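Local coordinates for macrophomate synthase intermolecular Diels-Alderase (Macrophoma commelinae, PDB 1IZC), which is a TIM-barrel protein of the HpcH/HpaI aldolase/citrate lyase family that binds a magnesium ion and pyruvic acid, at residues K33-M36 with T42-G45; P261-I264 with A270-V273. The protein carries 1 engineered substitution. All coordinates share one frame; numbering follows the deposited sequence.

Interaction 1 (K33-M36 with T42-G45); sequences KDAM and TLMG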
loop_
_atom_site.group_PDB
_atom_site.type_symbol
_atom_site.label_atom_id
_atom_site.label_comp_id
_atom_site.label_asym_id
_atom_site.label_seq_id
_atom_site.Cartn_x
_atom_site.Cartn_y
_atom_site.Cartn_z
ATOM N N LYS A 33 -26.388 -26.181 9.326
ATOM C CA LYS A 33 -27.403 -27.077 9.870
ATOM C C LYS A 33 -28.743 -26.818 9.186
ATOM O O LYS A 33 -29.485 -27.759 8.878
ATOM C CB LYS A 33 -27.537 -26.884 11.384
ATOM C CG LYS A 33 -26.355 -27.463 12.172
ATOM C CD LYS A 33 -26.315 -26.961 13.610
ATOM C CE LYS A 33 -25.077 -27.502 14.340
ATOM N NZ LYS A 33 -24.665 -26.697 15.533
ATOM N N ASP A 34 -29.051 -25.546 8.936
ATOM C CA ASP A 34 -30.311 -25.199 8.281
ATOM C C ASP A 34 -30.357 -25.703 6.837
ATOM O O ASP A 34 -31.416 -26.126 6.356
ATOM C CB ASP A 34 -30.544 -23.682 8.319
ATOM C CG ASP A 34 -30.815 -23.164 9.719
ATOM O OD1 ASP A 34 -31.084 -23.977 10.634
ATOM O OD2 ASP A 34 -30.768 -21.933 9.917
ATOM N N ALA A 35 -29.216 -25.674 6.148
ATOM C CA ALA A 35 -29.143 -26.158 4.770
ATOM C C ALA A 35 -29.276 -27.686 4.745
ATOM O O ALA A 35 -29.827 -28.260 3.807
ATOM C CB ALA A 35 -27.821 -25.724 4.117
ATOM N N MET A 36 -28.765 -28.353 5.775
ATOM C CA MET A 36 -28.901 -29.801 5.843
ATOM C C MET A 36 -30.372 -30.165 6.054
ATOM O O MET A 36 -30.878 -31.100 5.442
ATOM C CB MET A 36 -28.049 -30.357 6.978
ATOM C CG MET A 36 -26.577 -30.273 6.664
ATOM S SD MET A 36 -25.594 -30.908 8.002
ATOM C CE MET A 36 -25.343 -29.462 8.997
ATOM N N THR A 42 -29.269 -24.493 0.543
ATOM C CA THR A 42 -27.856 -24.739 0.275
ATOM C C THR A 42 -27.213 -23.372 0.031
ATOM O O THR A 42 -27.748 -22.566 -0.724
ATOM C CB THR A 42 -27.696 -25.627 -0.980
ATOM O OG1 THR A 42 -28.057 -26.978 -0.650
ATOM C CG2 THR A 42 -26.262 -25.594 -1.508
ATOM N N LEU A 43 -26.082 -23.114 0.685
ATOM C CA LEU A 43 -25.399 -21.826 0.545
ATOM C C LEU A 43 -24.748 -21.657 -0.814
ATOM O O LEU A 43 -23.943 -22.488 -1.234
ATOM C CB LEU A 43 -24.331 -21.669 1.628
ATOM C CG LEU A 43 -24.838 -21.471 3.056
ATOM C CD1 LEU A 43 -25.594 -22.701 3.500
ATOM C CD2 LEU A 43 -23.657 -21.213 3.993
ATOM N N MET A 44 -25.103 -20.575 -1.500
ATOM C CA MET A 44 -24.525 -20.294 -2.810
ATOM C C MET A 44 -23.573 -19.108 -2.620
ATOM O O MET A 44 -23.999 -18.025 -2.210
ATOM C CB MET A 44 -25.633 -19.946 -3.805
ATOM C CG MET A 44 -26.745 -20.996 -3.881
ATOM S SD MET A 44 -26.120 -22.624 -4.316
ATOM C CE MET A 44 -27.692 -23.577 -4.263
ATOM N N GLY A 45 -22.288 -19.333 -2.896
ATOM C CA GLY A 45 -21.312 -18.277 -2.703
ATOM C C GLY A 45 -20.383 -18.042 -3.877
ATOM O O GLY A 45 -20.585 -18.567 -4.974
#
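Ala-35 carries this contact, meeting Thr-42 and Leu-43 across the turn that joins helix 28-37 to strand 43-48, the first strand of the TIM barrel. The helix comes before the barrel strands and packs at the point where the first of them starts. Ala-35 is buried. Its CB points toward the strand segment and rests against the backbone of Thr-42, with CB of Ala-35 4.0 Å from CA of Thr-42. The small methyl is consistent with the close approach of helix and strand backbones, with CA of Ala-35 4.9 Å from CA of Thr-42. On the strand side, Thr-42 points away from the helix, and its OG1 bonds to the carbonyl oxygen of Pro-39 in the turn. CG of Leu-43 is anti to the carbonyl carbon (chi1 -70°), and with chi2 at 64° its CD1 comes nearer to the helix than the start of the side chain. The leucine also touches Leu-28 and Ala-31 of the same helix. No hydrogen bond joins the two segments. The one apolar side-chain pair is CB of Ala-35 with CD1 of Leu-43, 3.8 Å apart.

Interaction 2 (P261-I264 with A270-V273); sequences PSLI and AIAV
Leu-263 and Ile-271 point toward each other, and their side chains meet at a slant. Two separate touches result. CD1 of Ile-271 lies against the base of the leucine, 3.9 Å from CB of Leu-263. The other methyl, CG2 of Ile-271, faces the leucine tip, 4.1 Å from CD1 of Leu-263. The torsions of Ile-271 explain this two-point grip. CG1 is anti to the carbonyl carbon (chi1 -52°) and CG2 is anti to the backbone N, so the two branches part at CB. The longer branch is extended (chi2 173°), which carries CD1 out to the helix. There it also meets the flank of Ile-264, 4.2 Å from its CG1. Ile-264 thus comes to the same methyl from a second direction. All three side chains are buried, and no hydrogen bond crosses between the segments. The contact is apolar packing of a helix on the outer face of a barrel strand. The side chain of Ile-271 is about 12 Å from a bound pyruvic acid. Helix 260-265 lies in the connection between parallel neighbours 250-253 and 271-275, a beta-alpha-beta crossover of the TIM barrel. Ala-254, just past strand 250-253, touches both Leu-263 and Ile-271. Ala-295 of the second subunit packs on Ile-264. Strand 43-48 makes backbone hydrogen bonds to Ile-271 through Leu-43 and Gly-45.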
loop_
_atom_site.group_PDB
_atom_site.type_symbol
_atom_site.label_atom_id
_atom_site.label_comp_id
_atom_site.label_asym_id
_atom_site.label_seq_id
_atom_site.Cartn_x
_atom_site.Cartn_y
_atom_site.Cartn_z
ATOM N N PRO A 261 -28.084 -28.667 -9.008
ATOM C CA PRO A 261 -29.003 -29.708 -8.526
ATOM C C PRO A 261 -28.309 -31.031 -8.240
ATOM O O PRO A 261 -28.547 -31.658 -7.208
ATOM C CB PRO A 261 -30.020 -29.819 -9.659
ATOM C CG PRO A 261 -30.117 -28.398 -10.129
ATOM C CD PRO A 261 -28.645 -27.986 -10.190
ATOM N N SER A 262 -27.442 -31.453 -9.147
ATOM C CA SER A 262 -26.728 -32.707 -8.973
ATOM C C SER A 262 -25.821 -32.640 -7.745
ATOM O O SER A 262 -25.716 -33.606 -6.981
ATOM C CB SER A 262 -25.891 -33.018 -10.212
ATOM O OG SER A 262 -25.221 -34.259 -10.055
ATOM N N LEU A 263 -25.164 -31.500 -7.548
ATOM C CA LEU A 263 -24.284 -31.364 -6.392
ATOM C C LEU A 263 -25.096 -31.453 -5.106
ATOM O O LEU A 263 -24.665 -32.082 -4.144
ATOM C CB LEU A 263 -23.518 -30.033 -6.448
ATOM C CG LEU A 263 -22.560 -29.923 -7.640
ATOM C CD1 LEU A 263 -21.986 -28.512 -7.725
ATOM C CD2 LEU A 263 -21.440 -30.956 -7.500
ATOM N N ILE A 264 -26.270 -30.830 -5.082
ATOM C CA ILE A 264 -27.099 -30.881 -3.884
ATOM C C ILE A 264 -27.524 -32.324 -3.621
ATOM O O ILE A 264 -27.535 -32.774 -2.475
ATOM C CB ILE A 264 -28.345 -29.976 -4.017
ATOM C CG1 ILE A 264 -27.903 -28.501 -3.968
ATOM C CG2 ILE A 264 -29.345 -30.268 -2.884
ATOM C CD1 ILE A 264 -28.990 -27.514 -4.312
ATOM N N ALA A 270 -22.782 -26.211 0.485
ATOM C CA ALA A 270 -22.110 -24.906 0.364
ATOM C C ALA A 270 -21.412 -25.013 -0.973
ATOM O O ALA A 270 -20.473 -25.799 -1.123
ATOM C CB ALA A 270 -21.100 -24.696 1.477
ATOM N N ILE A 271 -21.880 -24.235 -1.947
ATOM C CA ILE A 271 -21.325 -24.305 -3.291
ATOM C C ILE A 271 -20.862 -22.948 -3.810
ATOM O O ILE A 271 -21.623 -21.988 -3.786
ATOM C CB ILE A 271 -22.383 -24.831 -4.285
ATOM C CG1 ILE A 271 -22.992 -26.141 -3.761
ATOM C CG2 ILE A 271 -21.749 -25.033 -5.662
ATOM C CD1 ILE A 271 -24.162 -26.641 -4.607
ATOM N N ALA A 272 -19.616 -22.878 -4.270
ATOM C CA ALA A 272 -19.102 -21.637 -4.847
ATOM C C ALA A 272 -19.565 -21.726 -6.301
ATOM O O ALA A 272 -19.119 -22.608 -7.036
ATOM C CB ALA A 272 -17.589 -21.611 -4.771
ATOM N N VAL A 273 -20.463 -20.829 -6.702
ATOM C CA VAL A 273 -21.009 -20.867 -8.053
ATOM C C VAL A 273 -20.331 -19.960 -9.067
ATOM O O VAL A 273 -20.720 -19.930 -10.232
ATOM C CB VAL A 273 -22.531 -20.573 -8.039
ATOM C CG1 VAL A 273 -23.257 -21.641 -7.196
ATOM C CG2 VAL A 273 -22.797 -19.185 -7.500
#

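How the interactions relate
From the N terminus, interaction 1 comes first and closes the short turn between helix 28-37 and strand 43-48. The chain then runs through the other strands of the barrel before interaction 2 closes the loop between helix 260-265 and strand 271-275. The two are in series, and neither nests in nor crosses the other. In space they join, because the first and last strands are neighbours where the barrel closes. O of Gly-45 lies 2.8 Å from N of Val-273, a probable hydrogen bond. Side chains also meet: Thr-42 packs on both Ile-264 and Ile-271. Together the contacts tie both helices to this seam, and both touch the second subunit.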